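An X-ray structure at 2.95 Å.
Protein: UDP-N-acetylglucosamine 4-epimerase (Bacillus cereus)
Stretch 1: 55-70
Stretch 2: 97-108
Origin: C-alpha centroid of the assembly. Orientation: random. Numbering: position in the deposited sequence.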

# COMPACT_ATOMS: atom_id res chain seq x y z
N ASP A 55 15.09 21.88 -1.16
CA ASP A 55 14.83 22.71 -0.01
C ASP A 55 15.03 21.99 1.32
O ASP A 55 15.59 22.55 2.26
CB ASP A 55 13.42 23.26 -0.05
CG ASP A 55 13.21 24.33 0.97
OD1 ASP A 55 14.00 25.29 0.96
OD2 ASP A 55 12.30 24.21 1.79
N LEU A 56 14.55 20.75 1.40
CA LEU A 56 14.66 20.00 2.65
C LEU A 56 16.13 19.76 2.99
O LEU A 56 16.54 19.85 4.16
CB LEU A 56 13.89 18.67 2.57
CG LEU A 56 12.37 18.82 2.44
CD1 LEU A 56 11.74 17.56 1.88
CD2 LEU A 56 11.74 19.24 3.77
N ILE A 57 16.91 19.48 1.95
CA ILE A 57 18.34 19.31 2.11
C ILE A 57 18.85 20.39 3.05
O ILE A 57 19.60 20.11 3.97
CB ILE A 57 19.07 19.38 0.75
CG1 ILE A 57 19.00 18.02 0.05
CG2 ILE A 57 20.52 19.78 0.93
CD1 ILE A 57 19.57 18.04 -1.32
N ASN A 58 18.41 21.62 2.84
CA ASN A 58 18.85 22.73 3.67
C ASN A 58 18.09 22.87 4.98
O ASN A 58 18.67 23.29 5.99
CB ASN A 58 18.83 24.04 2.87
CG ASN A 58 19.84 24.03 1.74
OD1 ASN A 58 19.57 24.51 0.64
ND2 ASN A 58 21.02 23.47 2.01
N GLN A 59 16.81 22.52 5.00
CA GLN A 59 16.04 22.60 6.24
C GLN A 59 16.44 21.49 7.23
O GLN A 59 16.04 21.50 8.39
CB GLN A 59 14.53 22.55 5.96
CG GLN A 59 14.06 23.53 4.90
CD GLN A 59 14.36 24.97 5.27
OE1 GLN A 59 14.01 25.43 6.36
NE2 GLN A 59 15.01 25.69 4.38
N LEU A 60 17.25 20.55 6.77
CA LEU A 60 17.70 19.46 7.62
C LEU A 60 19.21 19.43 7.87
O LEU A 60 19.72 18.46 8.46
CB LEU A 60 17.26 18.12 7.02
CG LEU A 60 15.77 17.81 6.99
CD1 LEU A 60 15.56 16.36 6.57
CD2 LEU A 60 15.14 18.07 8.33
N ASN A 61 19.95 20.46 7.47
CA ASN A 61 21.41 20.38 7.53
C ASN A 61 22.03 20.38 8.93
O ASN A 61 23.24 20.17 9.06
CB ASN A 61 22.11 21.41 6.63
CG ASN A 61 22.07 22.82 7.20
OD1 ASN A 61 21.94 23.03 8.41
ND2 ASN A 61 22.20 23.80 6.30
N ASP A 62 21.24 20.60 9.96
CA ASP A 62 21.78 20.57 11.31
C ASP A 62 20.94 19.69 12.22
O ASP A 62 20.96 19.83 13.45
CB ASP A 62 21.95 21.98 11.88
CG ASP A 62 20.62 22.70 12.04
OD1 ASP A 62 19.59 22.16 11.60
OD2 ASP A 62 20.62 23.81 12.62
N VAL A 63 20.22 18.76 11.60
CA VAL A 63 19.24 17.92 12.29
C VAL A 63 19.80 16.53 12.54
O VAL A 63 20.49 15.97 11.69
CB VAL A 63 17.93 17.85 11.48
CG1 VAL A 63 17.13 16.63 11.85
CG2 VAL A 63 17.11 19.10 11.70
N ASP A 64 19.49 15.96 13.70
CA ASP A 64 20.01 14.65 14.09
C ASP A 64 19.04 13.51 13.82
O ASP A 64 19.45 12.39 13.49
CB ASP A 64 20.35 14.66 15.58
CG ASP A 64 21.41 15.68 15.92
OD1 ASP A 64 22.57 15.51 15.46
OD2 ASP A 64 21.08 16.63 16.66
N ALA A 65 17.75 13.78 13.98
CA ALA A 65 16.73 12.78 13.72
C ALA A 65 15.54 13.46 13.06
O ALA A 65 15.43 14.68 13.12
CB ALA A 65 16.30 12.10 15.00
N VAL A 66 14.66 12.67 12.45
CA VAL A 66 13.44 13.20 11.84
C VAL A 66 12.23 12.37 12.24
O VAL A 66 12.25 11.14 12.16
CB VAL A 66 13.57 13.23 10.29
CG1 VAL A 66 12.25 13.62 9.63
CG2 VAL A 66 14.68 14.17 9.86
N VAL A 67 11.17 13.03 12.70
CA VAL A 67 9.87 12.40 12.86
C VAL A 67 8.99 12.84 11.68
O VAL A 67 8.76 14.03 11.49
CB VAL A 67 9.17 12.78 14.20
CG1 VAL A 67 7.88 11.99 14.41
CG2 VAL A 67 10.11 12.57 15.38
N HIS A 68 8.53 11.89 10.88
CA HIS A 68 7.75 12.21 9.68
C HIS A 68 6.26 12.03 9.92
O HIS A 68 5.71 10.93 9.77
CB HIS A 68 8.23 11.35 8.51
CG HIS A 68 7.52 11.63 7.22
ND1 HIS A 68 7.01 12.87 6.91
CD2 HIS A 68 7.27 10.83 6.16
CE1 HIS A 68 6.46 12.82 5.71
NE2 HIS A 68 6.60 11.60 5.23
N LEU A 69 5.59 13.13 10.28
CA LEU A 69 4.19 13.08 10.67
C LEU A 69 3.25 13.64 9.61
O LEU A 69 2.07 13.30 9.59
CB LEU A 69 3.97 13.83 11.98
CG LEU A 69 4.77 13.39 13.21
CD1 LEU A 69 4.46 14.33 14.35
CD2 LEU A 69 4.46 11.96 13.60
N ALA A 70 3.79 14.48 8.73
CA ALA A 70 2.99 15.21 7.74
C ALA A 70 2.25 14.32 6.74
O ALA A 70 2.86 13.45 6.10
CB ALA A 70 3.89 16.19 6.98
N TYR A 97 19.18 11.35 3.69
CA TYR A 97 20.39 10.72 3.19
C TYR A 97 21.52 11.72 2.89
O TYR A 97 22.66 11.52 3.31
CB TYR A 97 20.07 9.90 1.95
CG TYR A 97 21.25 9.16 1.36
CD1 TYR A 97 21.64 7.91 1.86
CD2 TYR A 97 21.97 9.70 0.29
CE1 TYR A 97 22.72 7.22 1.32
CE2 TYR A 97 23.05 9.02 -0.25
CZ TYR A 97 23.42 7.78 0.26
OH TYR A 97 24.49 7.10 -0.27
N GLU A 98 21.22 12.78 2.16
CA GLU A 98 22.23 13.80 1.90
C GLU A 98 22.85 14.29 3.18
O GLU A 98 24.08 14.35 3.30
CB GLU A 98 21.65 14.98 1.13
CG GLU A 98 21.82 14.85 -0.36
CD GLU A 98 23.29 14.80 -0.78
OE1 GLU A 98 24.12 15.55 -0.20
OE2 GLU A 98 23.62 14.01 -1.70
N ASN A 99 22.02 14.64 4.15
CA ASN A 99 22.51 15.20 5.41
C ASN A 99 23.03 14.12 6.36
O ASN A 99 23.44 14.41 7.49
CB ASN A 99 21.42 16.02 6.08
CG ASN A 99 21.16 17.33 5.36
OD1 ASN A 99 21.99 18.24 5.41
ND2 ASN A 99 20.01 17.44 4.69
N ASN A 100 23.01 12.89 5.87
CA ASN A 100 23.39 11.71 6.63
C ASN A 100 22.57 11.45 7.91
O ASN A 100 23.12 11.02 8.93
CB ASN A 100 24.89 11.72 6.93
CG ASN A 100 25.54 10.38 6.64
OD1 ASN A 100 25.78 10.04 5.47
ND2 ASN A 100 25.83 9.61 7.69
N ILE A 101 21.27 11.72 7.84
CA ILE A 101 20.34 11.36 8.91
C ILE A 101 19.81 9.96 8.67
O ILE A 101 19.46 9.60 7.55
CB ILE A 101 19.11 12.29 8.97
CG1 ILE A 101 19.47 13.68 9.49
CG2 ILE A 101 18.07 11.68 9.86
CD1 ILE A 101 19.49 14.73 8.42
N SER A 102 19.74 9.15 9.71
CA SER A 102 19.17 7.83 9.53
C SER A 102 18.12 7.49 10.58
O SER A 102 17.24 6.68 10.33
CB SER A 102 20.26 6.76 9.41
OG SER A 102 21.44 7.19 10.05
N ASN A 103 18.22 8.13 11.75
CA ASN A 103 17.22 7.93 12.82
C ASN A 103 15.90 8.65 12.52
O ASN A 103 15.70 9.80 12.92
CB ASN A 103 17.76 8.39 14.17
CG ASN A 103 16.96 7.82 15.32
OD1 ASN A 103 17.11 8.23 16.48
ND2 ASN A 103 16.11 6.86 15.00
N ILE A 104 15.01 7.94 11.84
CA ILE A 104 13.76 8.52 11.35
C ILE A 104 12.56 7.73 11.86
O ILE A 104 12.61 6.51 11.94
CB ILE A 104 13.74 8.48 9.82
CG1 ILE A 104 14.89 9.31 9.26
CG2 ILE A 104 12.41 8.98 9.28
CD1 ILE A 104 15.30 8.86 7.89
N VAL A 105 11.49 8.42 12.21
CA VAL A 105 10.22 7.78 12.57
C VAL A 105 9.11 8.15 11.59
O VAL A 105 8.90 9.33 11.33
CB VAL A 105 9.75 8.23 13.95
CG1 VAL A 105 8.30 7.84 14.16
CG2 VAL A 105 10.66 7.67 15.04
N TYR A 106 8.41 7.16 11.06
CA TYR A 106 7.29 7.45 10.15
C TYR A 106 5.98 7.12 10.82
O TYR A 106 5.88 6.10 11.49
CB TYR A 106 7.40 6.64 8.86
CG TYR A 106 6.21 6.86 7.94
CD1 TYR A 106 6.00 8.10 7.35
CD2 TYR A 106 5.30 5.85 7.69
CE1 TYR A 106 4.93 8.32 6.51
CE2 TYR A 106 4.22 6.06 6.86
CZ TYR A 106 4.05 7.31 6.27
OH TYR A 106 2.98 7.54 5.44
N ALA A 107 4.97 7.95 10.63
CA ALA A 107 3.66 7.63 11.18
C ALA A 107 2.81 6.87 10.19
O ALA A 107 2.31 7.45 9.22
CB ALA A 107 2.94 8.89 11.64
N SER A 108 2.67 5.57 10.42
CA SER A 108 1.75 4.75 9.64
C SER A 108 0.44 4.52 10.42
O SER A 108 0.15 5.26 11.37
CB SER A 108 2.39 3.42 9.26
OG SER A 108 1.69 2.81 8.19

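The two stretches are joined chiefly by backbone hydrogen bonds between parallel strands, 65-68 and 103-108, whose axes lie 5° apart and approach to 4.6 Å. As is usual for parallel pairing, each bonded residue of the first strand reaches two different partners. Val66 N donates to Asn103 O (3.1 Å), and Val66 O accepts from Val105 N (2.8 Å); His68 N then donates to Val105 O (2.6 Å), while His68 O receives Ala107 N (3.2 Å). A CA-H...O contact, Ile104 CA to Val66 O at 3.1 Å, supplements this ladder.

Side chains alternate between the two faces of the sheet. Val67 and Val105 share one face, their CG1 atoms 4.2 Å apart; beta-branched valine suits an extended backbone and fills buried space without polar groups to satisfy. On the other face Val66 CB lies 4.3 Å from Ile104 CG1. Here His68 and Tyr106, both with chi1 t, also set their rings side by side: His68 CD2 comes within 3.2 Å of Tyr106 CD1 near the edge of the tyrosine ring, the planes inclined at 44°. Their polar atoms, His68 ND1 and NE2 and Tyr106 OH, are hydrogen-bonded elsewhere in the structure, so burying these rings strands no polar group.

Before the strands, Ile101 points toward the first stretch and buries the largest area of any residue here, 81 Å². Its branched side chain spans several neighbors: CD1 lies 4.3 Å from Leu60 CB, and CG2 lies 4.2 Å from Val66 CG2.

Asn99 provides the polar side-chain link. Also directed toward the first stretch, with chi1 m, it donates from ND2 to Ile57 O (2.8 Å, 156°), a carbonyl in the last turn of helix 55-59. A short amide suits this place because its NH2 group can serve a backbone acceptor without introducing charge.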